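Local coordinates for protein diguanylate cyclase with PAS/PAC sensor (Marinobacter aquaeolei, PDB 3H9W) that probably makes cyclic di-GMP from two GTP molecules through its GGDEF domain, the present fragment being its PAS sensor domain, at residues I5-N10 and G101-I106; E67-A72 and W81-V86. All blocks are in the same frame, centred on the assembly; numbering follows the deposited sequence.

Contact 1 (I5-N10 and G101-I106)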
loop_
_atom_site.group_PDB
_atom_site.type_symbol
_atom_site.label_atom_id
_atom_site.label_comp_id
_atom_site.label_asym_id
_atom_site.label_seq_id
_atom_site.Cartn_x
_atom_site.Cartn_y
_atom_site.Cartn_z
ATOM N N ILE A 5 7.485 -1.123 -2.249
ATOM C CA ILE A 5 7.496 -2.205 -3.216
ATOM C C ILE A 5 6.091 -2.734 -3.407
ATOM O O ILE A 5 5.526 -3.356 -2.506
ATOM C CB ILE A 5 8.390 -3.367 -2.742
ATOM C CG1 ILE A 5 9.802 -2.848 -2.461
ATOM C CG2 ILE A 5 8.430 -4.451 -3.808
ATOM C CD1 ILE A 5 10.642 -3.788 -1.625
ATOM N N PRO A 6 5.499 -2.486 -4.583
ATOM C CA PRO A 6 4.145 -2.956 -4.866
ATOM C C PRO A 6 4.144 -4.439 -5.213
ATOM O O PRO A 6 5.118 -4.954 -5.767
ATOM C CB PRO A 6 3.723 -2.083 -6.046
ATOM C CG PRO A 6 5.015 -1.928 -6.802
ATOM C CD PRO A 6 6.014 -1.654 -5.688
ATOM N N TRP A 7 3.060 -5.124 -4.868
ATOM C CA TRP A 7 2.934 -6.544 -5.176
ATOM C C TRP A 7 1.468 -6.962 -5.149
ATOM O O TRP A 7 0.617 -6.266 -4.587
ATOM C CB TRP A 7 3.728 -7.394 -4.179
ATOM C CG TRP A 7 3.292 -7.210 -2.768
ATOM C CD1 TRP A 7 3.819 -6.347 -1.848
ATOM C CD2 TRP A 7 2.185 -7.857 -2.128
ATOM N NE1 TRP A 7 3.103 -6.415 -0.671
ATOM C CE2 TRP A 7 2.095 -7.334 -0.818
ATOM C CE3 TRP A 7 1.259 -8.829 -2.535
ATOM C CZ2 TRP A 7 1.115 -7.742 0.082
ATOM C CZ3 TRP A 7 0.284 -9.238 -1.638
ATOM C CH2 TRP A 7 0.221 -8.693 -0.339
ATOM N N LYS A 8 1.192 -8.108 -5.760
ATOM C CA LYS A 8 -0.149 -8.663 -5.819
ATOM C C LYS A 8 -0.022 -10.174 -5.872
ATOM O O LYS A 8 0.886 -10.707 -6.520
ATOM C CB LYS A 8 -0.897 -8.182 -7.063
ATOM C CG LYS A 8 -2.322 -8.722 -7.160
ATOM C CD LYS A 8 -2.991 -8.309 -8.461
ATOM C CE LYS A 8 -4.443 -8.768 -8.513
ATOM N NZ LYS A 8 -5.103 -8.352 -9.778
ATOM N N ILE A 9 -0.930 -10.851 -5.180
ATOM C CA ILE A 9 -0.953 -12.309 -5.119
ATOM C C ILE A 9 -2.308 -12.854 -5.557
ATOM O O ILE A 9 -3.352 -12.391 -5.093
ATOM C CB ILE A 9 -0.696 -12.818 -3.681
ATOM C CG1 ILE A 9 0.765 -12.595 -3.288
ATOM C CG2 ILE A 9 -1.063 -14.300 -3.579
ATOM C CD1 ILE A 9 1.717 -13.581 -3.900
ATOM N N ASN A 10 -2.287 -13.839 -6.447
ATOM C CA ASN A 10 -3.513 -14.479 -6.915
ATOM C C ASN A 10 -3.888 -15.446 -5.798
ATOM O O ASN A 10 -3.153 -16.385 -5.516
ATOM C CB ASN A 10 -3.241 -15.240 -8.220
ATOM C CG ASN A 10 -4.458 -15.991 -8.729
ATOM O OD1 ASN A 10 -4.911 -16.952 -8.112
ATOM N ND2 ASN A 10 -4.993 -15.549 -9.858
ATOM N N GLY A 101 -0.822 -5.119 -2.193
ATOM C CA GLY A 101 -0.266 -4.258 -1.174
ATOM C C GLY A 101 1.117 -3.749 -1.475
ATOM O O GLY A 101 1.539 -3.686 -2.632
ATOM N N PHE A 102 1.829 -3.392 -0.414
ATOM C CA PHE A 102 3.181 -2.871 -0.539
ATOM C C PHE A 102 4.067 -3.426 0.565
ATOM O O PHE A 102 3.592 -3.735 1.654
ATOM C CB PHE A 102 3.191 -1.345 -0.377
ATOM C CG PHE A 102 2.540 -0.587 -1.497
ATOM C CD1 PHE A 102 3.228 -0.327 -2.668
ATOM C CD2 PHE A 102 1.249 -0.091 -1.355
ATOM C CE1 PHE A 102 2.639 0.426 -3.694
ATOM C CE2 PHE A 102 0.648 0.661 -2.373
ATOM C CZ PHE A 102 1.353 0.916 -3.539
HETATM N N MSE A 103 5.356 -3.538 0.268
HETATM C CA MSE A 103 6.343 -3.952 1.254
HETATM C C MSE A 103 7.182 -2.700 1.439
HETATM O O MSE A 103 7.545 -2.039 0.465
HETATM C CB MSE A 103 7.211 -5.097 0.737
HETATM C CG MSE A 103 6.626 -6.464 0.992
HETATM SE SE MSE A 103 7.528 -7.806 -0.057
HETATM C CE MSE A 103 6.018 -8.970 -0.313
ATOM N N PHE A 104 7.477 -2.375 2.692
ATOM C CA PHE A 104 8.247 -1.182 3.023
ATOM C C PHE A 104 9.475 -1.526 3.851
ATOM O O PHE A 104 9.399 -2.344 4.769
ATOM C CB PHE A 104 7.390 -0.230 3.857
ATOM C CG PHE A 104 6.152 0.252 3.162
ATOM C CD1 PHE A 104 6.211 1.324 2.277
ATOM C CD2 PHE A 104 4.920 -0.352 3.406
ATOM C CE1 PHE A 104 5.058 1.790 1.647
ATOM C CE2 PHE A 104 3.761 0.106 2.779
ATOM C CZ PHE A 104 3.832 1.179 1.899
ATOM N N ASP A 105 10.593 -0.883 3.533
ATOM C CA ASP A 105 11.835 -1.067 4.277
ATOM C C ASP A 105 11.657 -0.198 5.521
ATOM O O ASP A 105 11.507 1.021 5.406
ATOM C CB ASP A 105 13.013 -0.557 3.432
ATOM C CG ASP A 105 14.323 -0.499 4.198
ATOM O OD1 ASP A 105 14.361 -0.866 5.391
ATOM O OD2 ASP A 105 15.336 -0.080 3.591
ATOM N N ILE A 106 11.637 -0.812 6.701
ATOM C CA ILE A 106 11.483 -0.032 7.926
ATOM C C ILE A 106 12.722 -0.121 8.803
ATOM O O ILE A 106 12.642 -0.101 10.031
ATOM C CB ILE A 106 10.247 -0.461 8.745
ATOM C CG1 ILE A 106 10.305 -1.948 9.081
ATOM C CG2 ILE A 106 8.985 -0.141 7.967
ATOM C CD1 ILE A 106 9.257 -2.353 10.117
#
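G101 meets W7 through both backbone and indole. Its N donates to W7 O at 3.0 Å and its O accepts from W7 N at 3.1 Å. W7 CG stands between its own backbone N and carbonyl carbon (chi1 59°), and the indole lies across the neighbouring strand, with G101 CA 4.2 Å from the centroid of the five-membered ring, over its face. A CB at this place would crowd W7 CZ2, and a residue without a side chain suits it.

F102 turns to the opposite face of the sheet with P6, and its ring atom CE1 comes 3.6 Å from P6 CB. Proline is at home here because in this non-hydrogen-bonded pair strand 96-105 asks no N-H of it. Further along, M103 N reaches I5 O at 2.8 Å, and I5 N returns a bond to M103 O. The flexible selenomethionine bends at its last torsion, and CE sits over the indole face opposite G101, 3.9 Å from the five-membered centroid; SE lies obliquely, a Met-aromatic contact. An alanine in place of W7 would probably open a gap between M103 CE and the G101 backbone, leaving the selenomethionine end freer to turn.

This antiparallel pairing of the chain's first and last strands, side by side within a five-stranded sheet of order 2-1-5-4-3, is characteristic of the PAS fold.

Contact 2 (E67-A72 and W81-V86)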
loop_
_atom_site.group_PDB
_atom_site.type_symbol
_atom_site.label_atom_id
_atom_site.label_comp_id
_atom_site.label_asym_id
_atom_site.label_seq_id
_atom_site.Cartn_x
_atom_site.Cartn_y
_atom_site.Cartn_z
ATOM N N GLU A 67 -1.489 -6.064 8.361
ATOM C CA GLU A 67 -0.109 -5.663 8.131
ATOM C C GLU A 67 0.751 -6.369 9.168
ATOM O O GLU A 67 0.274 -6.690 10.253
ATOM C CB GLU A 67 0.049 -4.145 8.269
ATOM C CG GLU A 67 -0.118 -3.627 9.681
ATOM C CD GLU A 67 0.204 -2.144 9.793
ATOM O OE1 GLU A 67 -0.528 -1.335 9.194
ATOM O OE2 GLU A 67 1.192 -1.797 10.478
ATOM N N ALA A 68 2.009 -6.624 8.824
ATOM C CA ALA A 68 2.933 -7.295 9.729
ATOM C C ALA A 68 4.345 -6.768 9.553
ATOM O O ALA A 68 4.761 -6.423 8.445
ATOM C CB ALA A 68 2.916 -8.813 9.478
ATOM N N ASP A 69 5.073 -6.696 10.662
ATOM C CA ASP A 69 6.454 -6.240 10.660
ATOM C C ASP A 69 7.316 -7.467 10.907
ATOM O O ASP A 69 7.073 -8.218 11.850
ATOM C CB ASP A 69 6.693 -5.229 11.787
ATOM C CG ASP A 69 6.028 -3.892 11.534
ATOM O OD1 ASP A 69 5.166 -3.811 10.634
ATOM O OD2 ASP A 69 6.371 -2.921 12.241
ATOM N N TYR A 70 8.314 -7.678 10.058
ATOM C CA TYR A 70 9.192 -8.826 10.227
ATOM C C TYR A 70 10.543 -8.613 9.563
ATOM O O TYR A 70 10.748 -7.664 8.790
ATOM C CB TYR A 70 8.538 -10.093 9.653
ATOM C CG TYR A 70 8.144 -9.947 8.208
ATOM C CD1 TYR A 70 6.863 -9.519 7.852
ATOM C CD2 TYR A 70 9.073 -10.163 7.189
ATOM C CE1 TYR A 70 6.522 -9.304 6.518
ATOM C CE2 TYR A 70 8.735 -9.952 5.849
ATOM C CZ TYR A 70 7.459 -9.518 5.527
ATOM O OH TYR A 70 7.138 -9.266 4.209
ATOM N N ARG A 71 11.467 -9.510 9.882
ATOM C CA ARG A 71 12.805 -9.471 9.334
ATOM C C ARG A 71 12.833 -10.327 8.079
ATOM O O ARG A 71 12.665 -11.550 8.140
ATOM C CB ARG A 71 13.802 -10.000 10.374
ATOM C CG ARG A 71 13.984 -9.055 11.559
ATOM C CD ARG A 71 14.325 -9.788 12.846
ATOM N NE ARG A 71 13.189 -10.553 13.373
ATOM C CZ ARG A 71 13.226 -11.246 14.508
ATOM N NH1 ARG A 71 14.338 -11.270 15.235
ATOM N NH2 ARG A 71 12.163 -11.925 14.911
ATOM N N ALA A 72 13.014 -9.674 6.936
ATOM C CA ALA A 72 13.073 -10.372 5.660
ATOM C C ALA A 72 14.510 -10.804 5.438
ATOM O O ALA A 72 15.445 -10.134 5.876
ATOM C CB ALA A 72 12.623 -9.440 4.520
ATOM N N TRP A 81 14.451 -5.349 8.050
ATOM C CA TRP A 81 13.145 -5.124 8.645
ATOM C C TRP A 81 12.171 -4.581 7.615
ATOM O O TRP A 81 12.397 -3.522 7.026
ATOM C CB TRP A 81 13.247 -4.139 9.806
ATOM C CG TRP A 81 13.615 -4.797 11.092
ATOM C CD1 TRP A 81 14.838 -4.795 11.703
ATOM C CD2 TRP A 81 12.748 -5.570 11.928
ATOM N NE1 TRP A 81 14.783 -5.514 12.874
ATOM C CE2 TRP A 81 13.512 -6.002 13.037
ATOM C CE3 TRP A 81 11.395 -5.939 11.851
ATOM C CZ2 TRP A 81 12.970 -6.789 14.062
ATOM C CZ3 TRP A 81 10.855 -6.722 12.870
ATOM C CH2 TRP A 81 11.644 -7.137 13.963
ATOM N N ILE A 82 11.078 -5.306 7.426
ATOM C CA ILE A 82 10.063 -4.932 6.458
ATOM C C ILE A 82 8.662 -4.913 7.057
ATOM O O ILE A 82 8.352 -5.662 7.984
ATOM C CB ILE A 82 10.094 -5.919 5.253
ATOM C CG1 ILE A 82 11.257 -5.550 4.326
ATOM C CG2 ILE A 82 8.756 -5.911 4.512
ATOM C CD1 ILE A 82 11.307 -6.339 3.040
ATOM N N ARG A 83 7.833 -4.019 6.533
ATOM C CA ARG A 83 6.443 -3.916 6.938
ATOM C C ARG A 83 5.675 -4.295 5.681
ATOM O O ARG A 83 5.848 -3.676 4.634
ATOM C CB ARG A 83 6.071 -2.486 7.352
ATOM C CG ARG A 83 4.560 -2.280 7.609
ATOM C CD ARG A 83 4.301 -1.001 8.408
ATOM N NE ARG A 83 4.983 -1.091 9.696
ATOM C CZ ARG A 83 5.729 -0.134 10.237
ATOM N NH1 ARG A 83 5.898 1.027 9.615
ATOM N NH2 ARG A 83 6.348 -0.367 11.387
ATOM N N ASP A 84 4.850 -5.328 5.785
ATOM C CA ASP A 84 4.053 -5.784 4.658
ATOM C C ASP A 84 2.623 -5.336 4.977
ATOM O O ASP A 84 2.096 -5.645 6.049
ATOM C CB ASP A 84 4.159 -7.312 4.557
ATOM C CG ASP A 84 3.609 -7.865 3.256
ATOM O OD1 ASP A 84 3.277 -7.080 2.347
ATOM O OD2 ASP A 84 3.518 -9.108 3.142
ATOM N N VAL A 85 2.022 -4.578 4.061
ATOM C CA VAL A 85 0.665 -4.060 4.224
ATOM C C VAL A 85 -0.199 -4.698 3.163
ATOM O O VAL A 85 0.098 -4.602 1.973
ATOM C CB VAL A 85 0.623 -2.532 4.061
ATOM C CG1 VAL A 85 -0.798 -2.024 4.288
ATOM C CG2 VAL A 85 1.576 -1.886 5.058
ATOM N N VAL A 86 -1.281 -5.330 3.607
ATOM C CA VAL A 86 -2.150 -6.080 2.716
ATOM C C VAL A 86 -3.615 -5.697 2.662
ATOM O O VAL A 86 -4.282 -5.579 3.691
ATOM C CB VAL A 86 -2.111 -7.582 3.077
ATOM C CG1 VAL A 86 -2.862 -8.386 2.030
ATOM C CG2 VAL A 86 -0.662 -8.048 3.189
#
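Y70 and I82 hold the closely packed side of this hairpin. Their backbones exchange two nearly straight bonds, and that from I82 N to Y70 O is short, at 2.7 Å. Y70 CG stands between its own backbone N and carbonyl carbon (chi1 56°), and the ring lies over the neighbouring strand: I82 O lies above one face near the rim, while D84 CB meets the ring's edge and comes 3.6 Å from Y70 OH. The hydroxyl itself is bonded to W40. The small A72 fits beside I82, A72 CB lying 3.7 Å from I82 CD1, and L26 and L27 of helix 22-27 close over I82.

The other face is partly exposed and polar. Here R71 runs alongside W81, its CG 3.5 Å from the centroid of the six-membered ring and its guanidinium only 4° from parallel to the indole; R71 NE is salt-bridged to D48. Next along, R83 takes D69 side-on, NE to OD1 at 2.9 Å and NH2 to OD2 at 2.7 Å, both oxygens being met on their syn sides although the two planes are 36° apart. E67 is held more loosely: its OE2 is 3.9 Å from R83 NE, well out of the guanidinium plane, a long pairing of charges alone. Its stronger partner is K3 of the second subunit, whereas E109, from the expression tag, brings a further carboxylate to R83.

Long, flexible arginines thus suit the outer face, and R83 would be expected to stay positively charged and to offset D69 chiefly, with E67 left mainly to K3 of the second subunit.

How the contacts relate
Contacts 1 and 2 lie in one antiparallel sheet, their centres about 9 Å apart. Along the chain 5-10 comes first, then 67-72, 81-86 and 101-106, which nests the local hairpin of contact 2 inside the long loop closed by contact 1; the helices also lie within that loop. The two contacts meet where strand 79-90 borders strand 96-105: F104 N approaches R83 O at 2.8 Å, a probable hydrogen bond, and I106 probably bonds W81 in the same way. The four segments therefore form a continuous run from the first strand to an outermost one, and both contacts touch the second subunit, so this part of the PAS sheet lies at the interface between the two subunits.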